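Local coordinates for putative TetR-family transcriptional regulator (PDB 3LWJ), which probably binds DNA through an N-terminal helix-turn-helix domain and regulates transcription, as TetR-family proteins do, at residues Arg14-Phe25 against Lys56-Asp66. Sequence-based numbering, arbitrary orientation.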
# COMPACT_ATOMS: atom_id res chain seq x y z
N ARG A 14 -6.26 9.72 29.23
CA ARG A 14 -6.49 9.32 27.84
C ARG A 14 -5.15 8.96 27.20
O ARG A 14 -4.99 7.90 26.59
CB ARG A 14 -7.18 10.44 27.04
CG ARG A 14 -7.63 10.07 25.61
CD ARG A 14 -8.02 11.31 24.82
NE ARG A 14 -8.18 11.09 23.38
CZ ARG A 14 -7.26 11.32 22.43
NH1 ARG A 14 -6.05 11.78 22.70
NH2 ARG A 14 -7.57 11.08 21.17
N GLN A 15 -4.17 9.85 27.38
CA GLN A 15 -2.82 9.62 26.87
C GLN A 15 -2.12 8.39 27.46
O GLN A 15 -1.40 7.68 26.76
CB GLN A 15 -1.91 10.84 27.11
CG GLN A 15 -0.59 10.76 26.33
CD GLN A 15 -0.84 10.63 24.86
OE1 GLN A 15 -1.60 11.41 24.30
NE2 GLN A 15 -0.24 9.62 24.23
N LYS A 16 -2.27 8.17 28.76
CA LYS A 16 -1.62 7.01 29.35
C LYS A 16 -2.17 5.75 28.70
O LYS A 16 -1.41 4.84 28.40
CB LYS A 16 -1.81 6.94 30.87
CG LYS A 16 -0.77 6.01 31.51
CD LYS A 16 -1.03 5.72 32.97
CE LYS A 16 0.07 4.82 33.53
NZ LYS A 16 -0.34 4.11 34.77
N ILE A 17 -3.49 5.68 28.50
CA ILE A 17 -4.12 4.46 27.95
C ILE A 17 -3.62 4.22 26.50
O ILE A 17 -3.29 3.09 26.13
CB ILE A 17 -5.68 4.48 28.03
CG1 ILE A 17 -6.17 4.60 29.48
CG2 ILE A 17 -6.26 3.20 27.46
CD1 ILE A 17 -7.63 5.10 29.58
N LEU A 18 -3.53 5.30 25.72
CA LEU A 18 -3.03 5.23 24.33
C LEU A 18 -1.56 4.80 24.24
O LEU A 18 -1.22 3.97 23.40
CB LEU A 18 -3.25 6.57 23.61
CG LEU A 18 -4.70 7.05 23.48
CD1 LEU A 18 -4.76 8.42 22.82
CD2 LEU A 18 -5.58 6.03 22.72
N THR A 19 -0.68 5.33 25.09
CA THR A 19 0.74 4.95 25.04
C THR A 19 0.90 3.47 25.39
O THR A 19 1.58 2.72 24.66
CB THR A 19 1.64 5.80 25.99
OG1 THR A 19 1.23 7.17 25.92
CG2 THR A 19 3.11 5.69 25.57
N CYS A 20 0.26 3.05 26.49
CA CYS A 20 0.29 1.64 26.92
C CYS A 20 -0.27 0.67 25.86
O CYS A 20 0.24 -0.43 25.69
CB CYS A 20 -0.50 1.44 28.23
SG CYS A 20 0.20 2.27 29.67
N SER A 21 -1.34 1.10 25.20
CA SER A 21 -1.99 0.29 24.16
C SER A 21 -1.03 0.11 22.98
O SER A 21 -0.84 -0.99 22.46
CB SER A 21 -3.30 0.96 23.69
OG SER A 21 -4.27 1.01 24.71
N LEU A 22 -0.42 1.22 22.56
CA LEU A 22 0.59 1.19 21.51
C LEU A 22 1.69 0.21 21.91
O LEU A 22 2.02 -0.70 21.14
CB LEU A 22 1.13 2.61 21.28
CG LEU A 22 1.56 3.10 19.90
CD1 LEU A 22 0.71 2.51 18.77
CD2 LEU A 22 1.49 4.66 19.91
N ASP A 23 2.23 0.34 23.11
CA ASP A 23 3.34 -0.55 23.53
C ASP A 23 2.96 -2.03 23.49
O ASP A 23 3.76 -2.86 23.04
CB ASP A 23 3.85 -0.22 24.95
CG ASP A 23 4.47 1.19 25.06
OD1 ASP A 23 4.72 1.84 24.03
OD2 ASP A 23 4.67 1.67 26.19
N LEU A 24 1.77 -2.35 23.99
CA LEU A 24 1.28 -3.74 23.99
C LEU A 24 1.02 -4.27 22.56
O LEU A 24 1.27 -5.45 22.25
CB LEU A 24 0.00 -3.87 24.86
CG LEU A 24 0.13 -3.95 26.39
CD1 LEU A 24 -1.23 -3.72 27.02
CD2 LEU A 24 0.69 -5.29 26.84
N PHE A 25 0.51 -3.40 21.68
CA PHE A 25 0.28 -3.77 20.29
C PHE A 25 1.62 -4.17 19.63
O PHE A 25 1.71 -5.22 18.99
CB PHE A 25 -0.37 -2.61 19.48
CG PHE A 25 -1.79 -2.27 19.89
CD1 PHE A 25 -2.56 -3.11 20.65
CD2 PHE A 25 -2.37 -1.10 19.42
CE1 PHE A 25 -3.84 -2.78 20.98
CE2 PHE A 25 -3.66 -0.76 19.75
CZ PHE A 25 -4.39 -1.59 20.54
N LYS A 56 -10.75 -2.28 21.88
CA LYS A 56 -9.47 -1.96 21.19
C LYS A 56 -9.64 -1.06 19.96
O LYS A 56 -8.78 -0.22 19.66
CB LYS A 56 -8.73 -3.21 20.72
CG LYS A 56 -7.90 -3.92 21.74
CD LYS A 56 -7.09 -5.03 21.05
CE LYS A 56 -7.97 -6.17 20.53
NZ LYS A 56 -7.22 -7.30 19.95
N GLU A 57 -10.72 -1.27 19.22
CA GLU A 57 -10.94 -0.54 18.01
C GLU A 57 -11.19 0.94 18.31
O GLU A 57 -10.84 1.80 17.51
CB GLU A 57 -12.08 -1.14 17.19
CG GLU A 57 -11.69 -2.43 16.48
CD GLU A 57 -11.39 -3.57 17.45
OE1 GLU A 57 -12.22 -3.82 18.35
OE2 GLU A 57 -10.32 -4.22 17.33
N ASP A 58 -11.82 1.23 19.45
CA ASP A 58 -11.98 2.60 19.89
C ASP A 58 -10.60 3.20 20.15
O ASP A 58 -10.37 4.38 19.88
CB ASP A 58 -12.86 2.68 21.15
CG ASP A 58 -14.34 2.49 20.84
OD1 ASP A 58 -14.83 3.07 19.84
OD2 ASP A 58 -15.03 1.77 21.59
N ILE A 59 -9.67 2.39 20.67
CA ILE A 59 -8.32 2.89 20.96
C ILE A 59 -7.57 3.19 19.65
O ILE A 59 -7.02 4.29 19.48
CB ILE A 59 -7.52 1.95 21.89
CG1 ILE A 59 -8.07 2.06 23.32
CG2 ILE A 59 -6.05 2.33 21.89
CD1 ILE A 59 -7.71 0.93 24.22
N LEU A 60 -7.63 2.25 18.71
CA LEU A 60 -7.02 2.41 17.40
C LEU A 60 -7.59 3.65 16.70
O LEU A 60 -6.80 4.44 16.20
CB LEU A 60 -7.20 1.12 16.56
CG LEU A 60 -6.52 1.07 15.18
CD1 LEU A 60 -5.03 1.19 15.32
CD2 LEU A 60 -6.87 -0.17 14.33
N LYS A 61 -8.92 3.85 16.68
CA LYS A 61 -9.50 5.07 16.04
C LYS A 61 -8.93 6.35 16.66
O LYS A 61 -8.66 7.33 15.96
CB LYS A 61 -11.05 5.15 16.11
CG LYS A 61 -11.83 4.20 15.15
CD LYS A 61 -13.39 4.39 15.22
CE LYS A 61 -14.21 3.06 15.09
NZ LYS A 61 -14.71 2.63 13.69
N ASN A 62 -8.81 6.34 17.98
CA ASN A 62 -8.31 7.50 18.72
C ASN A 62 -6.81 7.75 18.44
O ASN A 62 -6.40 8.89 18.26
CB ASN A 62 -8.62 7.37 20.22
CG ASN A 62 -10.09 7.77 20.56
OD1 ASN A 62 -10.32 8.84 21.08
ND2 ASN A 62 -11.05 6.89 20.26
N LEU A 63 -6.00 6.70 18.38
CA LEU A 63 -4.59 6.81 17.98
C LEU A 63 -4.47 7.42 16.58
O LEU A 63 -3.66 8.30 16.35
CB LEU A 63 -3.90 5.44 18.00
CG LEU A 63 -3.59 4.86 19.38
CD1 LEU A 63 -3.29 3.37 19.28
CD2 LEU A 63 -2.44 5.60 20.03
N LEU A 64 -5.30 6.96 15.64
CA LEU A 64 -5.21 7.44 14.27
C LEU A 64 -5.82 8.84 14.05
O LEU A 64 -5.35 9.59 13.17
CB LEU A 64 -5.85 6.44 13.31
CG LEU A 64 -5.22 5.05 13.21
CD1 LEU A 64 -6.16 4.06 12.48
CD2 LEU A 64 -3.87 5.12 12.51
N GLU A 65 -6.84 9.18 14.81
CA GLU A 65 -7.38 10.55 14.81
C GLU A 65 -6.33 11.59 15.21
O GLU A 65 -6.20 12.63 14.58
CB GLU A 65 -8.52 10.68 15.82
CG GLU A 65 -9.85 10.21 15.28
CD GLU A 65 -10.92 10.02 16.38
OE1 GLU A 65 -10.69 10.42 17.56
OE2 GLU A 65 -11.99 9.46 16.05
N ASP A 66 -5.61 11.30 16.29
CA ASP A 66 -4.53 12.16 16.76
C ASP A 66 -3.46 12.26 15.68
O ASP A 66 -2.92 13.32 15.46
CB ASP A 66 -3.93 11.56 18.02
CG ASP A 66 -4.85 11.73 19.25
OD1 ASP A 66 -5.97 12.26 19.08
OD2 ASP A 66 -4.48 11.33 20.37
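Helices 14-25 and 56-66 cross steeply, at 104° between their N-to-C directions with axes 10.4 Å apart at closest approach, and the backbones come nearest at Leu18 and Ile59, CA to CA 6.7 Å. Leu18 is a knob in a hole made by Ile59, Asn62, Leu63 and Asp66: its CD2 lies 3.8 Å from Ile59 CG2, while Leu63 CD2 comes up against its CB. Where the helices pass, Ile59 straddles small Ser21, its CG2 branch on Ser21 CB at 3.6 Å and its CD1 against the hydroxyl OG, which turns back along its own helix and donates to Ile17 O. Farther along, Leu22 CD2 meets Leu63 CD2, and the Phe25 ring is approached obliquely by Leu63 CD1 and, at 4.0 Å from its CE1, by Lys56 CD. The ammonium of Lys56 runs on to the carbonyls of Tyr30 and Thr33. At the other end Arg14, in the modelled conformer with CG anti to the backbone N (chi1 -173°) and the chain extended to NE, meets Asp66 end-on in a salt bridge: NH1 donates to Asp66 OD2 at 2.8 Å, on the syn lone pair, and NH2 to OD1 at 2.9 Å. The two planes are twisted 46° apart, and Leu18 CD1 sits over one guanidinium face, toward its rim. Replacing Asp66 by an alanine is likely to leave the Arg14 charge without this mate and its guanidinium less firmly held against Leu18. The contact joins the first helix of the predicted DNA-binding domain to the start of helix 56-79, which runs on into the helical body against helix 118-144; Phe49 and Tyr52 of helix 46-52, with Phe53 just after it, close the same core, and helix 35-42 packs on Ile17, Ser21 and Leu24.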